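SPT6 (Antonospora locustae, PDB 2XP1) acts as a transcription elongation factor whose C-terminal noncanonical tandem SH2 domains enable interaction with RNA polymerase II, probably by recognising phosphorylated segments. Local coordinates at residues P9-H14 / E68-S73; D35-K40 / V48-F53; A54-V59 / F129-P134. All blocks are in the same frame, centred on the assembly; numbering follows the deposited sequence.

Contact 1: P9-H14 / E68-S73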
loop_
_atom_site.group_PDB
_atom_site.type_symbol
_atom_site.label_atom_id
_atom_site.label_comp_id
_atom_site.label_asym_id
_atom_site.label_seq_id
_atom_site.Cartn_x
_atom_site.Cartn_y
_atom_site.Cartn_z
ATOM N N PRO A 9 -7.145 10.782 -27.115
ATOM C CA PRO A 9 -6.458 10.505 -25.860
ATOM C C PRO A 9 -5.025 10.137 -26.184
ATOM O O PRO A 9 -4.767 9.440 -27.166
ATOM C CB PRO A 9 -7.215 9.314 -25.279
ATOM C CG PRO A 9 -8.220 8.905 -26.301
ATOM C CD PRO A 9 -8.384 10.002 -27.277
ATOM N N ARG A 10 -4.103 10.642 -25.380
ATOM C CA ARG A 10 -2.675 10.387 -25.582
ATOM C C ARG A 10 -2.284 8.895 -25.550
ATOM O O ARG A 10 -1.337 8.463 -26.235
ATOM C CB ARG A 10 -1.842 11.210 -24.601
ATOM C CG ARG A 10 -2.025 12.747 -24.763
ATOM C CD ARG A 10 -1.281 13.562 -23.654
ATOM N NE ARG A 10 -1.809 13.359 -22.293
ATOM C CZ ARG A 10 -1.248 12.571 -21.378
ATOM N NH1 ARG A 10 -0.130 11.913 -21.686
ATOM N NH2 ARG A 10 -1.789 12.427 -20.157
ATOM N N PHE A 11 -3.017 8.088 -24.798
ATOM C CA PHE A 11 -2.640 6.694 -24.733
ATOM C C PHE A 11 -2.843 5.939 -26.055
ATOM O O PHE A 11 -2.307 4.841 -26.228
ATOM C CB PHE A 11 -3.313 6.003 -23.557
ATOM C CG PHE A 11 -4.788 6.095 -23.570
ATOM C CD1 PHE A 11 -5.531 5.305 -24.415
ATOM C CD2 PHE A 11 -5.440 6.955 -22.709
ATOM C CE1 PHE A 11 -6.908 5.368 -24.416
ATOM C CE2 PHE A 11 -6.820 7.027 -22.703
ATOM C CZ PHE A 11 -7.548 6.247 -23.571
ATOM N N TYR A 12 -3.596 6.531 -26.992
ATOM C CA TYR A 12 -3.757 5.932 -28.341
ATOM C C TYR A 12 -2.414 5.789 -29.020
ATOM O O TYR A 12 -2.153 4.810 -29.671
ATOM C CB TYR A 12 -4.697 6.759 -29.226
ATOM C CG TYR A 12 -6.204 6.476 -29.049
ATOM C CD1 TYR A 12 -6.721 6.012 -27.846
ATOM C CD2 TYR A 12 -7.096 6.715 -30.087
ATOM C CE1 TYR A 12 -8.083 5.771 -27.677
ATOM C CE2 TYR A 12 -8.473 6.471 -29.935
ATOM C CZ TYR A 12 -8.956 5.997 -28.734
ATOM O OH TYR A 12 -10.319 5.769 -28.579
ATOM N N LYS A 13 -1.535 6.746 -28.796
ATOM C CA LYS A 13 -0.195 6.758 -29.392
ATOM C C LYS A 13 0.765 5.733 -28.731
ATOM O O LYS A 13 1.873 5.492 -29.233
ATOM C CB LYS A 13 0.407 8.189 -29.328
ATOM C CG LYS A 13 -0.487 9.302 -29.929
ATOM C CD LYS A 13 0.192 10.723 -29.931
ATOM C CE LYS A 13 -0.574 11.687 -30.889
ATOM N NZ LYS A 13 -0.148 13.154 -30.931
ATOM N N HIS A 14 0.348 5.146 -27.607
ATOM C CA HIS A 14 1.233 4.234 -26.908
ATOM C C HIS A 14 1.273 2.848 -27.563
ATOM O O HIS A 14 0.232 2.314 -27.927
ATOM C CB HIS A 14 0.886 4.098 -25.444
ATOM C CG HIS A 14 1.990 3.485 -24.654
ATOM N ND1 HIS A 14 2.065 2.133 -24.410
ATOM C CD2 HIS A 14 3.101 4.032 -24.107
ATOM C CE1 HIS A 14 3.157 1.876 -23.713
ATOM N NE2 HIS A 14 3.809 3.011 -23.522
ATOM N N GLU A 68 -1.457 15.602 -17.515
ATOM C CA GLU A 68 -0.098 15.090 -17.713
ATOM C C GLU A 68 0.078 13.686 -17.159
ATOM O O GLU A 68 0.678 12.812 -17.817
ATOM C CB GLU A 68 0.943 16.019 -17.113
ATOM C CG GLU A 68 1.442 17.095 -18.055
ATOM C CD GLU A 68 2.298 18.115 -17.328
ATOM O OE1 GLU A 68 2.610 17.866 -16.130
ATOM O OE2 GLU A 68 2.662 19.151 -17.950
ATOM N N HIS A 69 -0.477 13.460 -15.974
ATOM C CA HIS A 69 -0.387 12.157 -15.327
ATOM C C HIS A 69 -1.525 11.186 -15.655
ATOM O O HIS A 69 -2.538 11.545 -16.229
ATOM C CB HIS A 69 -0.258 12.347 -13.824
ATOM C CG HIS A 69 0.888 13.237 -13.433
ATOM N ND1 HIS A 69 0.848 14.610 -13.564
ATOM C CD2 HIS A 69 2.100 12.950 -12.891
ATOM C CE1 HIS A 69 1.983 15.130 -13.122
ATOM N NE2 HIS A 69 2.759 14.143 -12.705
ATOM N N TYR A 70 -1.308 9.932 -15.298
ATOM C CA TYR A 70 -2.325 8.908 -15.317
ATOM C C TYR A 70 -2.597 8.506 -13.856
ATOM O O TYR A 70 -1.780 8.778 -12.978
ATOM C CB TYR A 70 -1.837 7.705 -16.167
ATOM C CG TYR A 70 -1.641 8.043 -17.651
ATOM C CD1 TYR A 70 -0.496 8.718 -18.097
ATOM C CD2 TYR A 70 -2.615 7.735 -18.585
ATOM C CE1 TYR A 70 -0.334 9.056 -19.440
ATOM C CE2 TYR A 70 -2.463 8.072 -19.924
ATOM C CZ TYR A 70 -1.320 8.716 -20.341
ATOM O OH TYR A 70 -1.188 9.057 -21.665
ATOM N N THR A 71 -3.750 7.877 -13.604
ATOM C CA THR A 71 -3.990 7.198 -12.341
ATOM C C THR A 71 -4.441 5.791 -12.599
ATOM O O THR A 71 -5.156 5.524 -13.567
ATOM C CB THR A 71 -5.062 7.868 -11.479
ATOM O OG1 THR A 71 -6.275 7.946 -12.234
ATOM C CG2 THR A 71 -4.612 9.217 -11.073
ATOM N N CYS A 72 -3.999 4.891 -11.729
ATOM C CA CYS A 72 -4.386 3.478 -11.785
ATOM C C CYS A 72 -4.375 2.948 -10.360
ATOM O O CYS A 72 -3.418 3.187 -9.610
ATOM C CB CYS A 72 -3.403 2.659 -12.616
ATOM S SG CYS A 72 -4.020 0.967 -12.937
ATOM N N SER A 73 -5.436 2.235 -9.982
ATOM C CA SER A 73 -5.641 1.776 -8.579
ATOM C C SER A 73 -5.260 2.775 -7.478
ATOM O O SER A 73 -4.489 2.466 -6.553
ATOM C CB SER A 73 -4.997 0.429 -8.395
ATOM O OG SER A 73 -5.550 -0.439 -9.404
#
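Arg10 and Tyr70 meet where the N-terminal loop passes the start of strand 70-72. The phenol oxygen of Tyr70 lies over one face of the Arg10 guanidinium, with OH 3.0 Å from NH1. The N-H points poorly for a hydrogen bond, and the two planes are inclined at 61°. A bend in the Arg10 chain (chi3 -66°) places NE on the strand side of CD, and NH2 comes 3.4 Å from Glu68 O. Its clear acceptor is His66 O, just before the strand segment.

Deeper in, the contact is apolar and buried. The rings of Phe11 and Tyr70 meet rim to rim, CD2 of Phe11 being 4.2 Å from CE2 of Tyr70, and Ile80 of helix 80-100 touches both. Pro9 CB sits over one face of the Phe11 ring, toward its rim, 3.4 Å above the plane. Tyrosine suits this boundary, since its ring is buried while its hydroxyl is hydrogen-bonded to Glu65 OE2. The other carboxylate oxygen, OE1, takes the backbone N-H of Arg10, so one carboxylate ties the loop backbone to the tyrosine hydroxyl. By contrast, on the exposed outer side Arg10 meets Glu68 only through that residue's carbonyl oxygen, while the glutamate side chain leads away.

The loop coils through three successive i to i+3 bonds, beginning with Tyr12 N to Pro9 O at 3.1 Å. Just beyond Glu68, His69 stacks on His66 of the second subunit. The arrangement closes one end of the first SH2 domain, where the segment leading into its sheet packs against the far strands and the helix beside them.

Contact 2: D35-K40 / V48-F53. With SO4 (sulfate ion), chain B.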
loop_
_atom_site.group_PDB
_atom_site.type_symbol
_atom_site.label_atom_id
_atom_site.label_comp_id
_atom_site.label_asym_id
_atom_site.label_seq_id
_atom_site.Cartn_x
_atom_site.Cartn_y
_atom_site.Cartn_z
ATOM N N ASP A 35 1.456 -11.220 -21.653
ATOM C CA ASP A 35 0.870 -11.359 -20.331
ATOM C C ASP A 35 -0.148 -10.278 -20.023
ATOM O O ASP A 35 -0.951 -10.465 -19.102
ATOM C CB ASP A 35 1.963 -11.255 -19.281
ATOM C CG ASP A 35 2.785 -12.516 -19.172
ATOM O OD1 ASP A 35 2.361 -13.573 -19.718
ATOM O OD2 ASP A 35 3.857 -12.428 -18.531
ATOM N N PHE A 36 -0.088 -9.146 -20.755
ATOM C CA PHE A 36 -0.975 -7.989 -20.531
ATOM C C PHE A 36 -1.026 -7.077 -21.753
ATOM O O PHE A 36 -0.201 -7.159 -22.645
ATOM C CB PHE A 36 -0.481 -7.169 -19.340
ATOM C CG PHE A 36 0.780 -6.435 -19.624
ATOM C CD1 PHE A 36 0.737 -5.138 -20.100
ATOM C CD2 PHE A 36 2.009 -7.049 -19.430
ATOM C CE1 PHE A 36 1.907 -4.437 -20.382
ATOM C CE2 PHE A 36 3.187 -6.374 -19.709
ATOM C CZ PHE A 36 3.138 -5.056 -20.193
ATOM N N LEU A 37 -2.004 -6.199 -21.795
ATOM C CA LEU A 37 -2.052 -5.193 -22.868
ATOM C C LEU A 37 -2.877 -4.126 -22.250
ATOM O O LEU A 37 -3.352 -4.302 -21.138
ATOM C CB LEU A 37 -2.744 -5.736 -24.134
ATOM C CG LEU A 37 -4.103 -6.433 -23.970
ATOM C CD1 LEU A 37 -5.185 -5.428 -23.816
ATOM C CD2 LEU A 37 -4.413 -7.401 -25.180
ATOM N N ILE A 38 -3.038 -3.024 -22.950
ATOM C CA ILE A 38 -3.924 -1.966 -22.522
ATOM C C ILE A 38 -4.939 -1.862 -23.621
ATOM O O ILE A 38 -4.569 -1.851 -24.796
ATOM C CB ILE A 38 -3.126 -0.693 -22.420
ATOM C CG1 ILE A 38 -2.160 -0.820 -21.243
ATOM C CG2 ILE A 38 -3.993 0.549 -22.394
ATOM C CD1 ILE A 38 -1.139 0.215 -21.278
ATOM N N ARG A 39 -6.212 -1.840 -23.262
ATOM C CA ARG A 39 -7.265 -1.804 -24.261
ATOM C C ARG A 39 -8.023 -0.497 -24.153
ATOM O O ARG A 39 -7.762 0.273 -23.231
ATOM C CB ARG A 39 -8.221 -2.968 -24.075
ATOM C CG ARG A 39 -8.990 -2.991 -22.746
ATOM C CD ARG A 39 -10.115 -4.040 -22.794
ATOM N NE ARG A 39 -10.759 -4.180 -21.488
ATOM C CZ ARG A 39 -11.746 -3.399 -21.044
ATOM N NH1 ARG A 39 -12.256 -2.407 -21.823
ATOM N NH2 ARG A 39 -12.241 -3.619 -19.827
ATOM N N LYS A 40 -8.943 -0.261 -25.092
ATOM C CA LYS A 40 -9.835 0.918 -25.116
ATOM C C LYS A 40 -10.871 0.817 -23.987
ATOM O O LYS A 40 -11.290 -0.285 -23.654
ATOM C CB LYS A 40 -10.518 1.012 -26.500
ATOM C CG LYS A 40 -11.899 1.656 -26.507
ATOM C CD LYS A 40 -12.835 1.131 -27.662
ATOM C CE LYS A 40 -14.209 0.596 -27.136
ATOM N NZ LYS A 40 -15.363 1.587 -27.118
ATOM N N VAL A 48 -7.748 0.685 -20.276
ATOM C CA VAL A 48 -7.848 -0.366 -19.298
ATOM C C VAL A 48 -6.716 -1.352 -19.498
ATOM O O VAL A 48 -6.472 -1.853 -20.606
ATOM C CB VAL A 48 -9.186 -1.130 -19.357
ATOM C CG1 VAL A 48 -9.205 -2.161 -18.240
ATOM C CG2 VAL A 48 -10.376 -0.206 -19.208
ATOM N N LEU A 49 -6.019 -1.599 -18.400
ATOM C CA LEU A 49 -4.936 -2.548 -18.342
ATOM C C LEU A 49 -5.607 -3.895 -18.167
ATOM O O LEU A 49 -6.476 -4.036 -17.313
ATOM C CB LEU A 49 -4.084 -2.230 -17.105
ATOM C CG LEU A 49 -3.051 -3.239 -16.632
ATOM C CD1 LEU A 49 -1.960 -3.305 -17.668
ATOM C CD2 LEU A 49 -2.463 -2.796 -15.270
ATOM N N VAL A 50 -5.219 -4.862 -18.994
ATOM C CA VAL A 50 -5.731 -6.216 -18.898
ATOM C C VAL A 50 -4.478 -7.063 -18.667
ATOM O O VAL A 50 -3.548 -7.036 -19.470
ATOM C CB VAL A 50 -6.476 -6.664 -20.195
ATOM C CG1 VAL A 50 -7.188 -8.035 -20.007
ATOM C CG2 VAL A 50 -7.505 -5.604 -20.661
ATOM N N ILE A 51 -4.465 -7.771 -17.531
ATOM C CA ILE A 51 -3.430 -8.738 -17.170
ATOM C C ILE A 51 -4.032 -10.154 -17.156
ATOM O O ILE A 51 -5.050 -10.394 -16.494
ATOM C CB ILE A 51 -2.864 -8.450 -15.778
ATOM C CG1 ILE A 51 -2.405 -6.974 -15.651
ATOM C CG2 ILE A 51 -1.714 -9.340 -15.498
ATOM C CD1 ILE A 51 -2.001 -6.562 -14.218
ATOM N N LYS A 52 -3.425 -11.078 -17.890
ATOM C CA LYS A 52 -3.851 -12.475 -17.918
ATOM C C LYS A 52 -3.283 -13.178 -16.678
ATOM O O LYS A 52 -2.071 -13.317 -16.539
ATOM C CB LYS A 52 -3.317 -13.135 -19.203
ATOM C CG LYS A 52 -3.228 -14.656 -19.180
ATOM C CD LYS A 52 -2.877 -15.266 -20.558
ATOM C CE LYS A 52 -1.398 -15.088 -20.931
ATOM N NZ LYS A 52 -1.145 -15.411 -22.406
ATOM N N PHE A 53 -4.139 -13.584 -15.752
ATOM C CA PHE A 53 -3.643 -14.289 -14.553
ATOM C C PHE A 53 -3.442 -15.755 -14.866
ATOM O O PHE A 53 -2.473 -16.357 -14.392
ATOM C CB PHE A 53 -4.574 -14.086 -13.364
ATOM C CG PHE A 53 -4.216 -12.892 -12.533
ATOM C CD1 PHE A 53 -3.789 -11.713 -13.137
ATOM C CD2 PHE A 53 -4.349 -12.918 -11.166
ATOM C CE1 PHE A 53 -3.464 -10.603 -12.378
ATOM C CE2 PHE A 53 -3.997 -11.810 -10.395
ATOM C CZ PHE A 53 -3.569 -10.670 -10.998
HETATM S S SO4 B . -14.975 -0.792 -19.645
HETATM O O1 SO4 B . -14.086 -1.803 -19.085
HETATM O O2 SO4 B . -14.574 -0.369 -20.968
HETATM O O3 SO4 B . -14.922 0.349 -18.736
HETATM O O4 SO4 B . -16.344 -1.276 -19.742
#
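Strands 36-40 and 48-52 run antiparallel as neighbours in the sheet, 4.6 Å apart at their closest and twisted to 145° between their directions. Leu37-Val50 and Arg39-Val48 are hydrogen-bonded pairs; Ile38-Leu49, between them, and Phe36-Ile51, beyond Leu37-Val50, are non-hydrogen-bonded pairs. Leu37 N and Val50 N each bond to the other residue's carbonyl oxygen at 2.9 Å. Lys52 N extends the ladder to Asp35 O.

Phe36, Ile38, Leu49 and Ile51 share the face that packs on helix 80-100. Phe36 touches Leu49 through CD1 of each, 4.1 Å apart, and Val88 of the helix meets both. Aromatic and branched chains suit this largely buried, apolar face.

Leu37, Arg39, Val48 and Val50 occupy the opposite face, toward helix 22-31. Phe-Leu-Ile-Arg-Lys at 36-40 matches the FLVRES signature of SH2 domains, whose arginine holds phosphate, and a sulfate ion bound here, probably from the crystallisation liquor, is consistent with that pocket. Arg39 extends from CG to NE across Val50, whose CG2 is 3.6 Å from NE. Arg39 CG sits between the backbone N and carbonyl carbon (chi1 63°), and the side chain runs alongside Val48. Val48 CB lies 3.8 Å above the guanidinium, over its centre, so apolar contact supports the flat group while its edge faces the sulfate. Arg39 NH2 donates to sulfate O1 at 2.7 Å and its NH1 to O2 at 3.2 Å, with a weak further bond from NH1 to O1. His60 is also hydrogen-bonded to NH2 and probably helps to fix the rotation of the guanidinium; Tyr46 and Ser42 bind the anion too.

At the other end, Lys52 CB packs 3.6 Å from Asp35 O, and NZ is hydrogen-bonded to the carbonyl oxygens of Leu29 and Asp34.

Contact 3: A54-V59 / F129-P134. With SO4 (sulfate ion), chain C.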
loop_
_atom_site.group_PDB
_atom_site.type_symbol
_atom_site.label_atom_id
_atom_site.label_comp_id
_atom_site.label_asym_id
_atom_site.label_seq_id
_atom_site.Cartn_x
_atom_site.Cartn_y
_atom_site.Cartn_z
ATOM N N ALA A 54 -4.335 -16.290 -15.702
ATOM C CA ALA A 54 -4.357 -17.669 -16.141
ATOM C C ALA A 54 -5.278 -17.673 -17.351
ATOM O O ALA A 54 -6.019 -16.704 -17.577
ATOM C CB ALA A 54 -4.923 -18.583 -15.055
ATOM N N SER A 55 -5.207 -18.759 -18.113
ATOM C CA SER A 55 -6.016 -19.018 -19.314
ATOM C C SER A 55 -7.440 -18.447 -19.356
ATOM O O SER A 55 -7.924 -18.041 -20.419
ATOM C CB SER A 55 -6.125 -20.526 -19.511
ATOM O OG SER A 55 -4.870 -21.104 -19.813
ATOM N N ASP A 56 -8.128 -18.479 -18.217
ATOM C CA ASP A 56 -9.479 -17.963 -18.143
ATOM C C ASP A 56 -9.618 -16.969 -17.018
ATOM O O ASP A 56 -10.729 -16.689 -16.598
ATOM C CB ASP A 56 -10.498 -19.094 -17.967
ATOM C CG ASP A 56 -10.364 -19.793 -16.639
ATOM O OD1 ASP A 56 -9.258 -19.760 -16.047
ATOM O OD2 ASP A 56 -11.364 -20.394 -16.195
ATOM N N VAL A 57 -8.505 -16.421 -16.529
ATOM C CA VAL A 57 -8.577 -15.356 -15.513
ATOM C C VAL A 57 -7.944 -14.082 -16.002
ATOM O O VAL A 57 -6.734 -14.020 -16.228
ATOM C CB VAL A 57 -7.959 -15.775 -14.185
ATOM C CG1 VAL A 57 -8.160 -14.665 -13.139
ATOM C CG2 VAL A 57 -8.583 -17.109 -13.706
ATOM N N PHE A 58 -8.756 -13.051 -16.163
ATOM C CA PHE A 58 -8.229 -11.774 -16.619
ATOM C C PHE A 58 -8.550 -10.632 -15.652
ATOM O O PHE A 58 -9.664 -10.540 -15.146
ATOM C CB PHE A 58 -8.716 -11.484 -18.043
ATOM C CG PHE A 58 -8.301 -12.534 -19.022
ATOM C CD1 PHE A 58 -9.104 -13.639 -19.246
ATOM C CD2 PHE A 58 -7.089 -12.442 -19.700
ATOM C CE1 PHE A 58 -8.713 -14.641 -20.125
ATOM C CE2 PHE A 58 -6.685 -13.449 -20.575
ATOM C CZ PHE A 58 -7.501 -14.540 -20.794
ATOM N N VAL A 59 -7.572 -9.776 -15.378
ATOM C CA VAL A 59 -7.836 -8.647 -14.529
ATOM C C VAL A 59 -7.810 -7.396 -15.398
ATOM O O VAL A 59 -6.840 -7.169 -16.149
ATOM C CB VAL A 59 -6.776 -8.556 -13.437
ATOM C CG1 VAL A 59 -6.830 -7.235 -12.763
ATOM C CG2 VAL A 59 -7.018 -9.654 -12.405
ATOM N N PHE A 129 -6.099 -19.598 -8.465
ATOM C CA PHE A 129 -6.652 -18.269 -8.721
ATOM C C PHE A 129 -8.135 -18.371 -8.718
ATOM O O PHE A 129 -8.671 -19.365 -9.181
ATOM C CB PHE A 129 -6.196 -17.723 -10.069
ATOM C CG PHE A 129 -4.796 -17.235 -10.037
ATOM C CD1 PHE A 129 -3.828 -17.853 -10.777
ATOM C CD2 PHE A 129 -4.437 -16.192 -9.218
ATOM C CE1 PHE A 129 -2.530 -17.412 -10.739
ATOM C CE2 PHE A 129 -3.135 -15.783 -9.154
ATOM C CZ PHE A 129 -2.175 -16.412 -9.929
ATOM N N SER A 130 -8.764 -17.326 -8.192
ATOM C CA SER A 130 -10.224 -17.194 -8.154
ATOM C C SER A 130 -10.737 -16.815 -9.526
ATOM O O SER A 130 -10.190 -15.903 -10.163
ATOM C CB SER A 130 -10.648 -16.064 -7.175
ATOM O OG SER A 130 -12.080 -15.902 -7.173
ATOM N N ARG A 131 -11.814 -17.489 -9.943
ATOM C CA ARG A 131 -12.568 -17.137 -11.154
ATOM C C ARG A 131 -13.763 -16.214 -10.817
ATOM O O ARG A 131 -14.183 -15.394 -11.652
ATOM C CB ARG A 131 -13.043 -18.407 -11.879
ATOM C CG ARG A 131 -11.981 -19.075 -12.760
ATOM C CD ARG A 131 -10.817 -19.733 -11.966
ATOM N NE ARG A 131 -9.861 -20.356 -12.884
ATOM C CZ ARG A 131 -8.621 -20.767 -12.600
ATOM N NH1 ARG A 131 -8.079 -20.683 -11.377
ATOM N NH2 ARG A 131 -7.910 -21.283 -13.593
ATOM N N LYS A 132 -14.299 -16.344 -9.602
ATOM C CA LYS A 132 -15.377 -15.480 -9.131
ATOM C C LYS A 132 -14.860 -14.070 -8.921
ATOM O O LYS A 132 -15.588 -13.099 -9.167
ATOM C CB LYS A 132 -16.007 -16.027 -7.843
ATOM C CG LYS A 132 -16.432 -17.479 -7.925
ATOM C CD LYS A 132 -17.501 -17.831 -6.868
ATOM C CE LYS A 132 -17.871 -19.331 -6.890
ATOM N NZ LYS A 132 -19.205 -19.668 -6.289
ATOM N N TYR A 133 -13.601 -13.950 -8.492
ATOM C CA TYR A 133 -12.983 -12.636 -8.301
ATOM C C TYR A 133 -11.606 -12.527 -8.946
ATOM O O TYR A 133 -10.567 -12.649 -8.284
ATOM C CB TYR A 133 -13.021 -12.166 -6.820
ATOM C CG TYR A 133 -14.424 -12.271 -6.209
ATOM C CD1 TYR A 133 -14.825 -13.428 -5.562
ATOM C CD2 TYR A 133 -15.354 -11.233 -6.325
ATOM C CE1 TYR A 133 -16.113 -13.560 -5.026
ATOM C CE2 TYR A 133 -16.665 -11.356 -5.785
ATOM C CZ TYR A 133 -17.021 -12.527 -5.134
ATOM O OH TYR A 133 -18.274 -12.695 -4.584
ATOM N N PRO A 134 -11.592 -12.304 -10.267
ATOM C CA PRO A 134 -10.330 -12.294 -10.977
ATOM C C PRO A 134 -9.441 -11.299 -10.301
ATOM O O PRO A 134 -9.856 -10.152 -10.090
ATOM C CB PRO A 134 -10.722 -11.761 -12.360
ATOM C CG PRO A 134 -12.132 -12.191 -12.520
ATOM C CD PRO A 134 -12.740 -12.088 -11.166
HETATM S S SO4 C . -13.508 -18.968 -6.492
HETATM O O1 SO4 C . -14.666 -19.762 -6.066
HETATM O O2 SO4 C . -13.507 -18.880 -7.959
HETATM O O3 SO4 C . -12.266 -19.600 -6.061
HETATM O O4 SO4 C . -13.587 -17.646 -5.888
#
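Val57 and Asp56 grip the guanidinium of Arg131 in different ways. Val57 CG2 rests over one face, 3.6 Å above the plane and offset toward the rim, an apolar seat for a flat cation. Asp56 adds a salt bridge: Asp56 OD1 stands 3.2 Å from Arg131 NH2 and 3.3 Å from its NE, but both hydrogen bonds are weak, with the carboxylate and guanidinium planes 56° apart. The other branch of Val57, CG1, touches Pro134 CB at 4.0 Å, and the same proline carbon comes 3.2 Å from Phe58 O. A compact valine thus fills the angle between arginine and proline.

The next shell sets these groups. A bend at chi2 (69°) places CD of Arg131, and NH1 then donates to Phe129 O at 2.6 Å, close to the guanidinium plane, which helps to hold the group flat against Val57. Asp56 is presented by a type I turn, closed by Val57 N to Ala54 O at 2.7 Å. Ser130 OG accepts from Tyr133 N, an ST motif, and is hydrogen-bonded to O4 of a sulfate, probably also from the crystallisation liquor. Backbone N-H groups of Arg131 and Lys132 share O2 of that sulfate, and Tyr150 and Thr138 complete the site, which may mark an anion pocket of the second SH2 domain.

The contact joins the two domains of the tandem. Strand 57-65 belongs to the first sheet, and the loop between strands 124-129 and 136-142 to the second; Phe58 leans on helix 22-31, while Phe129 packs on Leu95 and Ile98 of helix 80-100.

How the contacts relate
All three contacts reach the sheet of the first SH2 domain. Contact 1 lies at its outer end, centre about 14 Å from that of contact 2, and the nearest atoms of the two are about 5 Å apart without touching. Contacts 2 and 3, centres about 13 Å apart, do touch: strands 46-52 and 57-65 are neighbours, with a probable hydrogen bond from Ile51 N to Val59 O at 2.8 Å, and Phe53 packs on Phe129 across the domain junction. Contacts 1 and 3 are farthest apart, about 25 Å between centres. Contacts 2 and 3 each include a sulfate, placing two separate anion sites on the tandem.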